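Local coordinates for protein phosphoribosylformylglycinamidine synthase 2 (Thermus thermophilus, PDB 3VIU) that belongs to the PurM-like AIR synthase-related family, builds two such N- and C-terminal domain pairs in one chain, and binds adenosine-5'-diphosphate and magnesium, at residues Glu554-Pro560 with Met633-Val639; Pro391-Arg396 with Leu704-Glu710; Arg195-Ala200 with Arg307-Lys313. One frame throughout, in Å; residues are numbered along the deposited sequence.

Contact 1 (Glu554-Pro560 with Met633-Val639); sequences EMGFRRP and MTFPYGV
Y637 donates its hydroxyl hydrogen to E554, with OH 2.6 Å from OE2, and meets that oxygen from above the carboxylate plane rather than within it. The other oxygen, E554 OE1, faces the guanidinium of R558 at 3.4 Å from NH2, but it lies well out of the guanidinium plane, so the pair is held by charge alone. The backbones are joined by F557 N and M633 O, 2.8 Å apart in a nearly straight bond (173° at the hydrogen). One water ties the two segments together beside it, donating to F557 O and M633 O and accepting from Y637 N. M633 O thus takes hydrogens from both a backbone N-H and a water. The loop 554-560 leads from strand 538-548 into strand 563-567, an inner strand of the sheet of the second C-terminal PurM-like domain, and is fastened here to residues 633-639. F557 is the main apolar anchor. M633 CB sits over the middle of its ring, 3.6 Å from the centroid, in a CH-pi contact; the M633 selenium adds an oblique Met-aromatic contact. T634 CG2 lies at the ring edge, while V639 CG1 packs against F557 CB. With its CG beside the backbone N (chi1 -70°), the F557 ring is turned so that one face lies under M633 CB and its edge meets V639 O; F557 also touches T664 of strand 661-665. R558 runs alongside Y637, guanidinium and ring nearly parallel (7° apart), and its CG lies over one face of the phenol, 3.5 Å from the centroid. G556 CA rests against the P636 ring and also approaches M633 O at 3.4 Å. Beyond it, the bent chain of M555 brings CE against M633 and touches D430, a magnesium ligand.

Contact 2 (Pro391-Arg396 with Leu704-Glu710); sequences PQEVLR and LEWSLEE
The edge strand 702-707 of the second C-terminal PurM-like domain, together with the start of helix 708-723, receives helix 391-399 through the indole of W706. Its NE1 donates to Q392 O at 2.7 Å, in the carbonyl plane and on a lone pair, and the oxygen also lies close to the ring plane. P391 O approaches the same edge of the indole, 3.2 Å from CZ2. L395 takes one face: its CD2 stands 3.5 Å from the centroid of the six-membered ring, almost straight above it, in a CH-pi contact, with CG anti to the backbone N (chi1 171°) carrying the side chain toward the ring. The side-chain amide of Q392 crosses the opposite face, near the rim and beside the backbone of E705. Two residues earlier in the strand, P391 CG packs on L704 CD2 at 3.9 Å, with L653 touching both residues. At the other end R396 NH1 forms a salt bridge with E710 OE1, 2.9 Å apart, though the hydrogen bond within it is weak. E710 also closes a capping box with S707: E710 N donates to S707 OG, and S707 N returns a straight bond to E710 OE2 at 2.9 Å. One carboxylate therefore serves two tasks, OE2 binding the N-terminus of its own helix and OE1 facing the arginine, and both interactions probably favour its charged form.

Contact 3 (Arg195-Ala200 with Arg307-Lys313); sequences RPIYYA and RMVLVPK
Y198 and L310 form a hydrogen-bonded antiparallel pair in the first C-terminal PurM-like domain, where strands 196-201 and 307-312 are neighbours inside a mixed sheet. Y198 N reaches L310 O at 2.6 Å, and L310 N answers to Y198 O at 2.8 Å. A200 and M308 repeat the pattern two residues on, with Y199 and V309 as the non-hydrogen-bonded pair between them. On the sheet face of Y198, its CD1 touches P312 CD at 3.6 Å, the two side chains crossing at about a right angle, and A200 CB meets L310 CD1. Helix 317-326 covers this face: F324 packs on A200 and L310, and E321 accepts the Y198 hydroxyl. On the face of Y199, I197 CG2 presses on V309 CG1 at 3.3 Å. Y199 OH, itself bonded to A202, lies against R307 CD. Strands 254-259 and 331-338 flank the pair on its two outer edges. Past the paired residues, R195 folds back on itself at chi2 and chi3 and forms a salt bridge with E317. That bend sets its guanidinium edge-on to P312 O, which takes bonds from both NE (3.3 Å) and NH2 (2.9 Å).

How the contacts relate
Contact 3 is the buried one, a regular strand pairing within the sheet of the first C-terminal PurM-like domain. Contacts 1 and 2 are partly buried and rely more on side chains: aromatic rings with aliphatic groups on their faces, and a carboxylate bonded by a tyrosine hydroxyl in contact 1 and paired with an arginine in contact 2. Contact 1 involves the second C-terminal domain, and contact 2 joins helix 391-399 to the edge strand of its sheet, about 60 Å from contact 3 between centres. Contact 1 is nested along the chain within contact 2, and L708 methyls touch T634, G638 and V639. Contact 1 adds a bridging water to its one direct backbone bond, where contact 3 has four.

Contact 1 (Glu554-Pro560 with Met633-Val639)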
# COMPACT_ATOMS: atom_id res chain seq x y z
N GLU A 554 -19.47 -3.30 -10.77
CA GLU A 554 -18.79 -4.39 -10.10
C GLU A 554 -18.46 -5.42 -11.17
O GLU A 554 -18.98 -5.34 -12.29
CB GLU A 554 -19.64 -4.97 -8.96
CG GLU A 554 -21.04 -5.40 -9.29
CD GLU A 554 -21.80 -5.83 -8.04
OE1 GLU A 554 -22.40 -4.96 -7.36
OE2 GLU A 554 -21.78 -7.04 -7.71
N MSE A 555 -17.60 -6.36 -10.85
CA MSE A 555 -17.16 -7.35 -11.83
C MSE A 555 -18.10 -8.50 -12.15
O MSE A 555 -18.02 -9.07 -13.23
CB MSE A 555 -15.84 -7.94 -11.37
CG MSE A 555 -16.02 -8.85 -10.17
SE MSE A 555 -14.41 -9.79 -9.77
CE MSE A 555 -14.32 -10.87 -11.36
N GLY A 556 -18.97 -8.87 -11.22
CA GLY A 556 -19.84 -10.00 -11.45
C GLY A 556 -20.97 -9.88 -12.47
O GLY A 556 -21.68 -8.87 -12.51
N PHE A 557 -21.13 -10.90 -13.31
CA PHE A 557 -22.22 -10.89 -14.26
C PHE A 557 -23.46 -10.93 -13.37
O PHE A 557 -23.59 -11.82 -12.53
CB PHE A 557 -22.19 -12.11 -15.17
CG PHE A 557 -21.05 -12.12 -16.15
CD1 PHE A 557 -20.68 -10.96 -16.82
CD2 PHE A 557 -20.37 -13.31 -16.43
CE1 PHE A 557 -19.65 -10.97 -17.76
CE2 PHE A 557 -19.34 -13.34 -17.37
CZ PHE A 557 -18.98 -12.17 -18.04
N ARG A 558 -24.37 -9.98 -13.55
CA ARG A 558 -25.54 -9.94 -12.69
C ARG A 558 -26.83 -10.48 -13.27
O ARG A 558 -27.74 -10.85 -12.51
CB ARG A 558 -25.74 -8.52 -12.17
CG ARG A 558 -25.25 -8.34 -10.74
CD ARG A 558 -25.38 -6.92 -10.24
NE ARG A 558 -24.41 -6.03 -10.87
CZ ARG A 558 -24.22 -4.76 -10.52
NH1 ARG A 558 -23.32 -4.02 -11.14
NH2 ARG A 558 -24.95 -4.23 -9.54
N ARG A 559 -26.93 -10.53 -14.59
CA ARG A 559 -28.14 -11.02 -15.23
C ARG A 559 -27.88 -11.55 -16.62
O ARG A 559 -26.93 -11.13 -17.30
CB ARG A 559 -29.17 -9.89 -15.30
CG ARG A 559 -28.57 -8.53 -15.66
CD ARG A 559 -29.61 -7.45 -15.94
NE ARG A 559 -30.51 -7.20 -14.82
CZ ARG A 559 -31.68 -7.81 -14.63
NH1 ARG A 559 -32.11 -8.72 -15.50
NH2 ARG A 559 -32.43 -7.51 -13.58
N PRO A 560 -28.71 -12.50 -17.07
CA PRO A 560 -28.55 -13.09 -18.41
C PRO A 560 -29.04 -12.14 -19.51
O PRO A 560 -29.88 -11.27 -19.25
CB PRO A 560 -29.40 -14.35 -18.33
CG PRO A 560 -30.51 -13.94 -17.39
CD PRO A 560 -29.76 -13.20 -16.31
N MSE A 633 -15.76 -13.45 -13.52
CA MSE A 633 -17.00 -12.70 -13.57
C MSE A 633 -18.24 -13.53 -13.33
O MSE A 633 -19.31 -13.00 -13.03
CB MSE A 633 -17.11 -11.95 -14.90
CG MSE A 633 -16.01 -10.92 -15.09
SE MSE A 633 -16.02 -10.12 -16.86
CE MSE A 633 -17.18 -8.60 -16.53
N THR A 634 -18.11 -14.85 -13.45
CA THR A 634 -19.23 -15.75 -13.25
C THR A 634 -19.38 -16.19 -11.78
O THR A 634 -20.44 -16.67 -11.37
CB THR A 634 -19.05 -17.01 -14.09
OG1 THR A 634 -18.04 -17.83 -13.49
CG2 THR A 634 -18.61 -16.65 -15.50
N PHE A 635 -18.33 -16.01 -10.99
CA PHE A 635 -18.35 -16.41 -9.58
C PHE A 635 -19.28 -15.66 -8.62
O PHE A 635 -20.02 -16.28 -7.85
CB PHE A 635 -16.93 -16.36 -8.99
CG PHE A 635 -15.94 -17.23 -9.71
CD1 PHE A 635 -16.34 -18.41 -10.34
CD2 PHE A 635 -14.58 -16.90 -9.69
CE1 PHE A 635 -15.40 -19.25 -10.95
CE2 PHE A 635 -13.64 -17.74 -10.30
CZ PHE A 635 -14.05 -18.91 -10.93
N PRO A 636 -19.26 -14.32 -8.65
CA PRO A 636 -20.12 -13.54 -7.74
C PRO A 636 -21.62 -13.86 -7.70
O PRO A 636 -22.19 -13.94 -6.61
CB PRO A 636 -19.84 -12.10 -8.15
CG PRO A 636 -18.41 -12.16 -8.58
CD PRO A 636 -18.41 -13.42 -9.43
N TYR A 637 -22.24 -14.06 -8.85
CA TYR A 637 -23.68 -14.34 -8.90
C TYR A 637 -24.04 -15.66 -9.57
O TYR A 637 -25.22 -15.98 -9.69
CB TYR A 637 -24.40 -13.22 -9.63
CG TYR A 637 -24.29 -11.89 -8.94
CD1 TYR A 637 -25.14 -11.56 -7.87
CD2 TYR A 637 -23.33 -10.95 -9.33
CE1 TYR A 637 -25.03 -10.34 -7.21
CE2 TYR A 637 -23.21 -9.74 -8.68
CZ TYR A 637 -24.06 -9.43 -7.62
OH TYR A 637 -23.96 -8.22 -6.98
N GLY A 638 -23.05 -16.42 -10.01
CA GLY A 638 -23.34 -17.69 -10.64
C GLY A 638 -24.00 -17.58 -12.01
O GLY A 638 -24.75 -18.46 -12.42
N VAL A 639 -23.73 -16.48 -12.70
CA VAL A 639 -24.27 -16.23 -14.03
C VAL A 639 -23.14 -16.47 -15.03
O VAL A 639 -22.08 -15.84 -14.94
CB VAL A 639 -24.78 -14.78 -14.14
CG1 VAL A 639 -25.09 -14.42 -15.58
CG2 VAL A 639 -26.01 -14.60 -13.25
O HOH W 1 -21.67 -13.58 -11.71

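Contact 2 (Pro391-Arg396 with Leu704-Glu710)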
# COMPACT_ATOMS: atom_id res chain seq x y z
N PRO A 391 -6.36 -26.15 -23.49
CA PRO A 391 -6.99 -25.02 -22.79
C PRO A 391 -8.11 -25.44 -21.84
O PRO A 391 -8.43 -24.72 -20.89
CB PRO A 391 -7.45 -24.11 -23.93
CG PRO A 391 -7.63 -25.04 -25.09
CD PRO A 391 -6.45 -25.99 -24.95
N GLN A 392 -8.72 -26.60 -22.08
CA GLN A 392 -9.79 -27.07 -21.20
C GLN A 392 -9.20 -27.22 -19.81
O GLN A 392 -9.84 -26.88 -18.81
CB GLN A 392 -10.31 -28.44 -21.64
CG GLN A 392 -11.37 -28.42 -22.74
CD GLN A 392 -12.67 -27.78 -22.28
OE1 GLN A 392 -12.99 -27.77 -21.10
NE2 GLN A 392 -13.43 -27.25 -23.23
N GLU A 393 -7.97 -27.71 -19.75
CA GLU A 393 -7.31 -27.94 -18.48
C GLU A 393 -6.44 -26.78 -17.98
O GLU A 393 -6.26 -26.62 -16.78
CB GLU A 393 -6.51 -29.24 -18.54
CG GLU A 393 -6.80 -30.16 -17.36
CD GLU A 393 -5.62 -30.30 -16.42
OE1 GLU A 393 -5.84 -30.55 -15.22
OE2 GLU A 393 -4.47 -30.16 -16.90
N VAL A 394 -5.92 -25.98 -18.90
CA VAL A 394 -5.10 -24.85 -18.49
C VAL A 394 -5.89 -23.84 -17.64
O VAL A 394 -5.37 -23.33 -16.65
CB VAL A 394 -4.49 -24.13 -19.70
CG1 VAL A 394 -3.99 -22.74 -19.30
CG2 VAL A 394 -3.32 -24.95 -20.24
N LEU A 395 -7.13 -23.57 -18.02
CA LEU A 395 -7.94 -22.63 -17.26
C LEU A 395 -8.20 -23.16 -15.85
O LEU A 395 -8.14 -22.40 -14.89
CB LEU A 395 -9.28 -22.36 -17.97
CG LEU A 395 -10.31 -21.55 -17.18
CD1 LEU A 395 -9.74 -20.18 -16.82
CD2 LEU A 395 -11.58 -21.40 -17.99
N ARG A 396 -8.48 -24.46 -15.74
CA ARG A 396 -8.72 -25.06 -14.44
C ARG A 396 -7.45 -25.04 -13.61
O ARG A 396 -7.49 -24.82 -12.40
CB ARG A 396 -9.23 -26.51 -14.58
CG ARG A 396 -10.65 -26.66 -15.14
CD ARG A 396 -11.23 -28.05 -14.85
NE ARG A 396 -10.58 -29.10 -15.63
CZ ARG A 396 -10.99 -29.51 -16.83
NH1 ARG A 396 -12.05 -28.95 -17.40
NH2 ARG A 396 -10.32 -30.46 -17.47
N LEU A 704 -15.03 -24.52 -26.59
CA LEU A 704 -14.41 -24.89 -25.33
C LEU A 704 -15.52 -24.64 -24.31
O LEU A 704 -16.23 -23.64 -24.43
CB LEU A 704 -13.21 -23.99 -25.03
CG LEU A 704 -12.02 -24.06 -25.99
CD1 LEU A 704 -10.98 -23.01 -25.60
CD2 LEU A 704 -11.41 -25.46 -25.96
N GLU A 705 -15.68 -25.52 -23.34
CA GLU A 705 -16.73 -25.36 -22.35
C GLU A 705 -16.43 -25.87 -20.94
O GLU A 705 -15.81 -26.91 -20.76
CB GLU A 705 -18.01 -26.04 -22.86
CG GLU A 705 -19.16 -26.00 -21.88
CD GLU A 705 -20.49 -26.29 -22.54
OE1 GLU A 705 -20.95 -25.45 -23.36
OE2 GLU A 705 -21.08 -27.36 -22.26
N TRP A 706 -16.89 -25.11 -19.95
CA TRP A 706 -16.72 -25.45 -18.54
C TRP A 706 -18.01 -25.14 -17.80
O TRP A 706 -18.71 -24.17 -18.14
CB TRP A 706 -15.62 -24.61 -17.91
CG TRP A 706 -14.27 -24.78 -18.50
CD1 TRP A 706 -13.28 -25.60 -18.07
CD2 TRP A 706 -13.72 -24.02 -19.59
NE1 TRP A 706 -12.13 -25.40 -18.80
CE2 TRP A 706 -12.38 -24.43 -19.74
CE3 TRP A 706 -14.23 -23.03 -20.44
CZ2 TRP A 706 -11.53 -23.89 -20.71
CZ3 TRP A 706 -13.39 -22.50 -21.40
CH2 TRP A 706 -12.06 -22.93 -21.53
N SER A 707 -18.35 -25.95 -16.81
CA SER A 707 -19.54 -25.68 -16.02
C SER A 707 -19.08 -24.65 -14.98
O SER A 707 -17.90 -24.61 -14.64
CB SER A 707 -20.02 -26.95 -15.33
OG SER A 707 -19.04 -27.45 -14.43
N LEU A 708 -19.98 -23.82 -14.49
CA LEU A 708 -19.57 -22.83 -13.50
C LEU A 708 -19.13 -23.55 -12.24
O LEU A 708 -18.31 -23.05 -11.47
CB LEU A 708 -20.70 -21.85 -13.19
CG LEU A 708 -21.26 -21.03 -14.36
CD1 LEU A 708 -21.92 -19.78 -13.81
CD2 LEU A 708 -20.15 -20.63 -15.33
N GLU A 709 -19.66 -24.75 -12.04
CA GLU A 709 -19.30 -25.54 -10.87
C GLU A 709 -17.82 -25.89 -10.82
O GLU A 709 -17.16 -25.64 -9.81
CB GLU A 709 -20.12 -26.83 -10.83
CG GLU A 709 -21.26 -26.83 -9.82
CD GLU A 709 -21.92 -28.20 -9.70
OE1 GLU A 709 -22.50 -28.67 -10.72
OE2 GLU A 709 -21.87 -28.81 -8.61
N GLU A 710 -17.30 -26.47 -11.89
CA GLU A 710 -15.90 -26.87 -11.94
C GLU A 710 -14.93 -25.70 -11.87
O GLU A 710 -13.84 -25.83 -11.33
CB GLU A 710 -15.60 -27.73 -13.18
CG GLU A 710 -15.78 -27.05 -14.52
CD GLU A 710 -15.61 -28.01 -15.69
OE1 GLU A 710 -14.48 -28.55 -15.87
OE2 GLU A 710 -16.59 -28.24 -16.42

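Contact 3 (Arg195-Ala200 with Arg307-Lys313)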
# COMPACT_ATOMS: atom_id res chain seq x y z
N ARG A 195 4.68 26.43 23.47
CA ARG A 195 3.61 25.47 23.70
C ARG A 195 4.09 24.22 24.42
O ARG A 195 5.23 23.80 24.27
CB ARG A 195 2.99 25.04 22.37
CG ARG A 195 2.63 26.20 21.46
CD ARG A 195 1.65 27.12 22.14
NE ARG A 195 0.50 26.36 22.61
CZ ARG A 195 -0.07 26.53 23.80
NH1 ARG A 195 0.41 27.44 24.63
NH2 ARG A 195 -1.10 25.78 24.15
N PRO A 196 3.23 23.62 25.24
CA PRO A 196 3.64 22.40 25.93
C PRO A 196 3.33 21.24 24.97
O PRO A 196 2.49 21.40 24.07
CB PRO A 196 2.75 22.38 27.16
CG PRO A 196 1.48 22.98 26.64
CD PRO A 196 1.99 24.16 25.84
N ILE A 197 4.00 20.11 25.13
CA ILE A 197 3.75 18.96 24.26
C ILE A 197 3.23 17.80 25.12
O ILE A 197 3.91 17.34 26.04
CB ILE A 197 5.05 18.48 23.58
CG1 ILE A 197 5.83 19.67 23.02
CG2 ILE A 197 4.71 17.48 22.49
CD1 ILE A 197 5.05 20.50 22.05
N TYR A 198 2.02 17.33 24.81
CA TYR A 198 1.44 16.24 25.58
C TYR A 198 1.74 14.85 25.04
O TYR A 198 1.98 14.65 23.85
CB TYR A 198 -0.07 16.43 25.70
CG TYR A 198 -0.47 17.47 26.72
CD1 TYR A 198 -0.11 18.81 26.56
CD2 TYR A 198 -1.23 17.13 27.84
CE1 TYR A 198 -0.50 19.78 27.49
CE2 TYR A 198 -1.62 18.08 28.77
CZ TYR A 198 -1.26 19.41 28.59
OH TYR A 198 -1.66 20.36 29.50
N TYR A 199 1.73 13.89 25.97
CA TYR A 199 2.00 12.48 25.70
C TYR A 199 0.78 11.71 26.17
O TYR A 199 0.32 11.90 27.30
CB TYR A 199 3.23 12.06 26.51
CG TYR A 199 3.52 10.57 26.60
CD1 TYR A 199 2.59 9.68 27.13
CD2 TYR A 199 4.76 10.06 26.21
CE1 TYR A 199 2.90 8.32 27.28
CE2 TYR A 199 5.08 8.72 26.35
CZ TYR A 199 4.15 7.85 26.88
OH TYR A 199 4.47 6.51 27.03
N ALA A 200 0.26 10.84 25.31
CA ALA A 200 -0.91 10.03 25.64
C ALA A 200 -0.77 8.62 25.10
O ALA A 200 -0.09 8.40 24.10
CB ALA A 200 -2.16 10.67 25.10
N ARG A 307 1.47 4.99 21.31
CA ARG A 307 1.90 6.20 22.00
C ARG A 307 1.64 7.36 21.04
O ARG A 307 1.81 7.23 19.82
CB ARG A 307 3.38 6.13 22.37
CG ARG A 307 3.66 5.27 23.59
CD ARG A 307 5.12 5.36 23.95
NE ARG A 307 5.97 4.95 22.83
CZ ARG A 307 7.28 5.15 22.77
NH1 ARG A 307 7.91 5.76 23.77
NH2 ARG A 307 7.96 4.76 21.70
N MSE A 308 1.23 8.50 21.59
CA MSE A 308 0.89 9.65 20.77
C MSE A 308 1.36 10.98 21.36
O MSE A 308 1.29 11.20 22.57
CB MSE A 308 -0.64 9.68 20.60
CG MSE A 308 -1.14 10.43 19.38
SE MSE A 308 -0.93 9.37 17.75
CE MSE A 308 -2.72 8.62 17.63
N VAL A 309 1.84 11.86 20.49
CA VAL A 309 2.29 13.19 20.89
C VAL A 309 1.24 14.21 20.43
O VAL A 309 0.80 14.17 19.28
CB VAL A 309 3.65 13.53 20.22
CG1 VAL A 309 3.96 15.01 20.38
CG2 VAL A 309 4.76 12.70 20.85
N LEU A 310 0.83 15.11 21.32
CA LEU A 310 -0.16 16.13 20.94
C LEU A 310 0.22 17.52 21.44
O LEU A 310 0.73 17.68 22.55
CB LEU A 310 -1.55 15.76 21.47
CG LEU A 310 -2.09 14.39 21.04
CD1 LEU A 310 -1.59 13.34 22.02
CD2 LEU A 310 -3.60 14.40 21.03
N VAL A 311 -0.02 18.53 20.60
CA VAL A 311 0.30 19.91 20.92
C VAL A 311 -1.00 20.70 20.99
O VAL A 311 -1.58 21.05 19.96
CB VAL A 311 1.19 20.55 19.83
CG1 VAL A 311 1.57 21.97 20.22
CG2 VAL A 311 2.44 19.70 19.61
N PRO A 312 -1.47 21.00 22.20
CA PRO A 312 -2.71 21.76 22.33
C PRO A 312 -2.53 23.22 21.93
O PRO A 312 -1.45 23.80 22.13
CB PRO A 312 -3.05 21.63 23.82
CG PRO A 312 -1.68 21.58 24.46
CD PRO A 312 -0.90 20.67 23.53
N LYS A 313 -3.57 23.80 21.35
CA LYS A 313 -3.54 25.20 20.94
C LYS A 313 -3.48 26.05 22.20
O LYS A 313 -3.80 25.57 23.29
CB LYS A 313 -4.80 25.56 20.15
CG LYS A 313 -4.91 24.91 18.79
CD LYS A 313 -6.13 25.44 18.07
CE LYS A 313 -6.03 25.26 16.57
NZ LYS A 313 -7.12 26.01 15.90